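Local coordinates for protein type-iv like pilin ttha1219 (Thermus thermophilus, PDB 5G23) that is a type IV-like pilin, probably a component of the pilus machinery linked to DNA uptake and natural competence, at residues Thr62-Leu67 and Gly85-Glu90. Residues are numbered along the deposited sequence; the frame is centred on the assembly and turned at random.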
ATOM      1  N   THR B  62      -2.402  -9.084  -8.989  1.00 22.10           N
ATOM      2  CA  THR B  62      -2.456 -10.509  -8.699  1.00 26.37           C
ATOM      3  C   THR B  62      -3.781 -11.200  -9.139  1.00 25.14           C
ATOM      4  O   THR B  62      -3.890 -12.391  -9.131  1.00 24.84           O
ATOM      5  CB  THR B  62      -2.221 -10.773  -7.169  1.00 28.14           C
ATOM      6  OG1 THR B  62      -3.325 -10.336  -6.375  1.00 33.26           O
ATOM      7  CG2 THR B  62      -1.067 -10.003  -6.627  1.00 29.99           C
ATOM      8  N   VAL B  63      -4.809 -10.424  -9.500  1.00 25.02           N
ATOM      9  CA  VAL B  63      -6.130 -11.015  -9.721  1.00 24.08           C
ATOM     10  C   VAL B  63      -6.045 -12.021 -10.826  1.00 23.36           C
ATOM     11  O   VAL B  63      -5.482 -11.763 -11.866  1.00 23.26           O
ATOM     12  CB  VAL B  63      -7.176  -9.901  -9.941  1.00 24.38           C
ATOM     13  CG1 VAL B  63      -8.462 -10.497 -10.400  1.00 27.34           C
ATOM     14  CG2 VAL B  63      -7.414  -9.179  -8.624  1.00 24.26           C
ATOM     15  N   GLY B  64      -6.604 -13.215 -10.585  1.00 22.59           N
ATOM     16  CA  GLY B  64      -6.612 -14.259 -11.545  1.00 22.61           C
ATOM     17  C   GLY B  64      -5.477 -15.258 -11.376  1.00 23.96           C
ATOM     18  O   GLY B  64      -5.479 -16.276 -12.002  1.00 24.72           O
ATOM     19  N   TYR B  65      -4.533 -14.974 -10.500  1.00 25.97           N
ATOM     20  CA  TYR B  65      -3.308 -15.774 -10.358  1.00 27.06           C
ATOM     21  C   TYR B  65      -3.630 -17.204 -10.032  1.00 29.64           C
ATOM     22  O   TYR B  65      -4.276 -17.482  -9.016  1.00 29.75           O
ATOM     23  CB  TYR B  65      -2.440 -15.196  -9.262  1.00 27.88           C
ATOM     24  CG  TYR B  65      -1.113 -15.895  -9.109  1.00 30.58           C
ATOM     25  CD1 TYR B  65      -0.125 -15.743 -10.083  1.00 32.54           C
ATOM     26  CD2 TYR B  65      -0.851 -16.684  -8.019  1.00 32.69           C
ATOM     27  CE1 TYR B  65       1.107 -16.366  -9.958  1.00 34.82           C
ATOM     28  CE2 TYR B  65       0.367 -17.333  -7.889  1.00 35.54           C
ATOM     29  CZ  TYR B  65       1.337 -17.159  -8.859  1.00 36.71           C
ATOM     30  OH  TYR B  65       2.520 -17.815  -8.733  1.00 41.54           O
ATOM     31  N   ARG B  66      -3.226 -18.082 -10.941  1.00 31.72           N
ATOM     32  CA  ARG B  66      -3.419 -19.526 -10.904  1.00 34.95           C
ATOM     33  C   ARG B  66      -4.859 -19.914 -10.622  1.00 35.45           C
ATOM     34  O   ARG B  66      -5.094 -20.923  -9.992  1.00 37.95           O
ATOM     35  CB  ARG B  66      -2.405 -20.172  -9.939  1.00 37.53           C
ATOM     36  CG  ARG B  66      -0.957 -19.892 -10.344  1.00 40.65           C
ATOM     37  CD  ARG B  66       0.086 -20.447  -9.384  1.00 45.54           C
ATOM     38  NE  ARG B  66      -0.166 -21.845  -9.066  1.00 49.86           N
ATOM     39  CZ  ARG B  66       0.374 -22.504  -8.035  1.00 55.28           C
ATOM     40  NH1 ARG B  66       1.267 -21.923  -7.223  1.00 57.30           N
ATOM     41  NH2 ARG B  66       0.035 -23.762  -7.826  1.00 55.84           N
ATOM     42  N   LEU B  67      -5.822 -19.127 -11.109  1.00 33.80           N
ATOM     43  CA  LEU B  67      -7.228 -19.309 -10.786  1.00 34.92           C
ATOM     44  C   LEU B  67      -7.991 -19.913 -11.933  1.00 36.84           C
ATOM     45  O   LEU B  67      -7.741 -19.604 -13.070  1.00 36.44           O
ATOM     46  CB  LEU B  67      -7.873 -17.962 -10.428  1.00 35.14           C
ATOM     47  CG  LEU B  67      -9.206 -17.985  -9.698  1.00 35.97           C
ATOM     48  CD1 LEU B  67      -8.984 -18.339  -8.253  1.00 37.07           C
ATOM     49  CD2 LEU B  67      -9.934 -16.682  -9.753  1.00 36.01           C
ATOM     50  N   GLY B  85     -12.116  -8.965  -7.185  1.00 18.25           N
ATOM     51  CA  GLY B  85     -11.218  -9.893  -7.784  1.00 17.85           C
ATOM     52  C   GLY B  85     -10.827 -11.076  -6.897  1.00 18.23           C
ATOM     53  O   GLY B  85     -10.925 -11.003  -5.687  1.00 17.89           O
ATOM     54  N   TRP B  86     -10.444 -12.172  -7.520  1.00 18.04           N
ATOM     55  CA  TRP B  86     -10.069 -13.402  -6.752  1.00 19.20           C
ATOM     56  C   TRP B  86      -8.750 -13.917  -7.326  1.00 19.71           C
ATOM     57  O   TRP B  86      -8.388 -13.661  -8.507  1.00 18.86           O
ATOM     58  CB  TRP B  86     -11.174 -14.440  -6.842  1.00 19.65           C
ATOM     59  CG  TRP B  86     -12.446 -14.036  -6.224  1.00 19.39           C
ATOM     60  CD1 TRP B  86     -12.863 -14.330  -4.971  1.00 19.51           C
ATOM     61  CD2 TRP B  86     -13.477 -13.224  -6.811  1.00 19.17           C
ATOM     62  NE1 TRP B  86     -14.073 -13.725  -4.719  1.00 19.62           N
ATOM     63  CE2 TRP B  86     -14.477 -13.059  -5.851  1.00 19.18           C
ATOM     64  CE3 TRP B  86     -13.619 -12.591  -8.065  1.00 19.52           C
ATOM     65  CZ2 TRP B  86     -15.617 -12.306  -6.088  1.00 19.89           C
ATOM     66  CZ3 TRP B  86     -14.766 -11.896  -8.332  1.00 18.92           C
ATOM     67  CH2 TRP B  86     -15.762 -11.724  -7.317  1.00 19.75           C
ATOM     68  N   PHE B  87      -8.015 -14.617  -6.512  1.00 20.87           N
ATOM     69  CA  PHE B  87      -6.741 -15.236  -6.909  1.00 22.32           C
ATOM     70  C   PHE B  87      -6.411 -16.383  -5.961  1.00 22.96           C
ATOM     71  O   PHE B  87      -6.953 -16.477  -4.859  1.00 22.36           O
ATOM     72  CB  PHE B  87      -5.605 -14.219  -6.899  1.00 23.39           C
ATOM     73  CG  PHE B  87      -5.481 -13.486  -5.571  1.00 25.18           C
ATOM     74  CD1 PHE B  87      -6.282 -12.410  -5.272  1.00 26.97           C
ATOM     75  CD2 PHE B  87      -4.571 -13.894  -4.642  1.00 28.31           C
ATOM     76  CE1 PHE B  87      -6.199 -11.740  -4.031  1.00 29.50           C
ATOM     77  CE2 PHE B  87      -4.434 -13.220  -3.417  1.00 29.60           C
ATOM     78  CZ  PHE B  87      -5.273 -12.165  -3.108  1.00 29.30           C
ATOM     79  N   LEU B  88      -5.519 -17.255  -6.406  1.00 24.71           N
ATOM     80  CA  LEU B  88      -5.028 -18.352  -5.620  1.00 26.77           C
ATOM     81  C   LEU B  88      -3.834 -17.902  -4.814  1.00 27.92           C
ATOM     82  O   LEU B  88      -2.942 -17.249  -5.307  1.00 29.10           O
ATOM     83  CB  LEU B  88      -4.573 -19.497  -6.505  1.00 28.64           C
ATOM     84  CG  LEU B  88      -4.194 -20.769  -5.722  1.00 30.75           C
ATOM     85  CD1 LEU B  88      -5.421 -21.426  -5.141  1.00 31.76           C
ATOM     86  CD2 LEU B  88      -3.435 -21.766  -6.587  1.00 33.64           C
ATOM     87  N   CYS B  89      -3.828 -18.221  -3.551  1.00 29.72           N
ATOM     88  CA  CYS B  89      -2.684 -17.913  -2.713  1.00 31.95           C
ATOM     89  C   CYS B  89      -1.549 -18.932  -2.814  1.00 33.48           C
ATOM     90  O   CYS B  89      -1.794 -20.085  -2.614  1.00 34.70           O
ATOM     91  CB  CYS B  89      -3.173 -17.814  -1.285  1.00 33.10           C
ATOM     92  SG  CYS B  89      -3.979 -16.286  -0.991  1.00 34.09           S
ATOM     93  N   GLU B  90      -0.320 -18.464  -3.060  1.00 36.22           N
ATOM     94  CA  GLU B  90       0.946 -19.250  -2.957  1.00 40.26           C
ATOM     95  C   GLU B  90       1.691 -18.718  -1.720  1.00 41.83           C
ATOM     96  O   GLU B  90       1.876 -17.498  -1.572  1.00 42.56           O
ATOM     97  CB  GLU B  90       1.856 -19.039  -4.197  1.00 41.81           C
ATOM     98  CG  GLU B  90       3.233 -19.799  -4.308  1.00 44.90           C
ATOM     99  CD  GLU B  90       3.733 -19.901  -5.795  1.00 47.53           C
ATOM    100  OE1 GLU B  90       2.901 -19.438  -6.648  1.00 45.30           O
ATOM    101  OE2 GLU B  90       4.871 -20.415  -6.178  1.00 47.85           O
TER
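Y65 runs alongside the end of the 85-90 segment and brings its hydroxyl to the carboxylate of E90. Its CB packs on CB of F87 at 4.1 Å. With CG anti to the backbone N (chi1 -176°), the ring extends past L88, whose O lies 3.5 Å from CD2 at the ring edge, near its plane. Farther out, CE2 and CZ approach OE1 of E90, and the hydroxyl of Y65 donates to that oxygen, OH to OE1 2.7 Å, on the syn side but somewhat out of the carboxylate plane, which is turned 25° from the ring. CG of R66 lies over the centre of one ring face. Beyond it the arginine chain bends at chi3, and NH1 of R66 reaches OE1 of E90 at 3.0 Å, a salt bridge whose hydrogen bond is weak; the guanidinium stands perpendicular to the carboxylate, with CD2 of L88 over one of its faces. OE1 thus takes two donors, while OE2 comes close to OE2 of E90 of the second subunit, a like-charge approach that the arginine may ease. A phenylalanine in place of Y65 would probably cost OE1 of E90 its hydroxyl donor, leaving the weak bond from R66 to hold it and the carboxylate freer to turn.

Two backbone hydrogen bonds join the segments, G64 N to W86 O at 2.8 Å and L88 N to Y65 O at 2.9 Å. On F87, chi1 of 54° sets the ring beneath T62, whose OG1 sits 3.7 Å above its centre while hydrogen-bonding to E59 O in the helix. Two overlapping type II β turns, T62 to Y65 and G64 to L67, thus join the end of helix 44-61 to strand 82-88 in the helix-on-antiparallel-sheet architecture of type IV pilins.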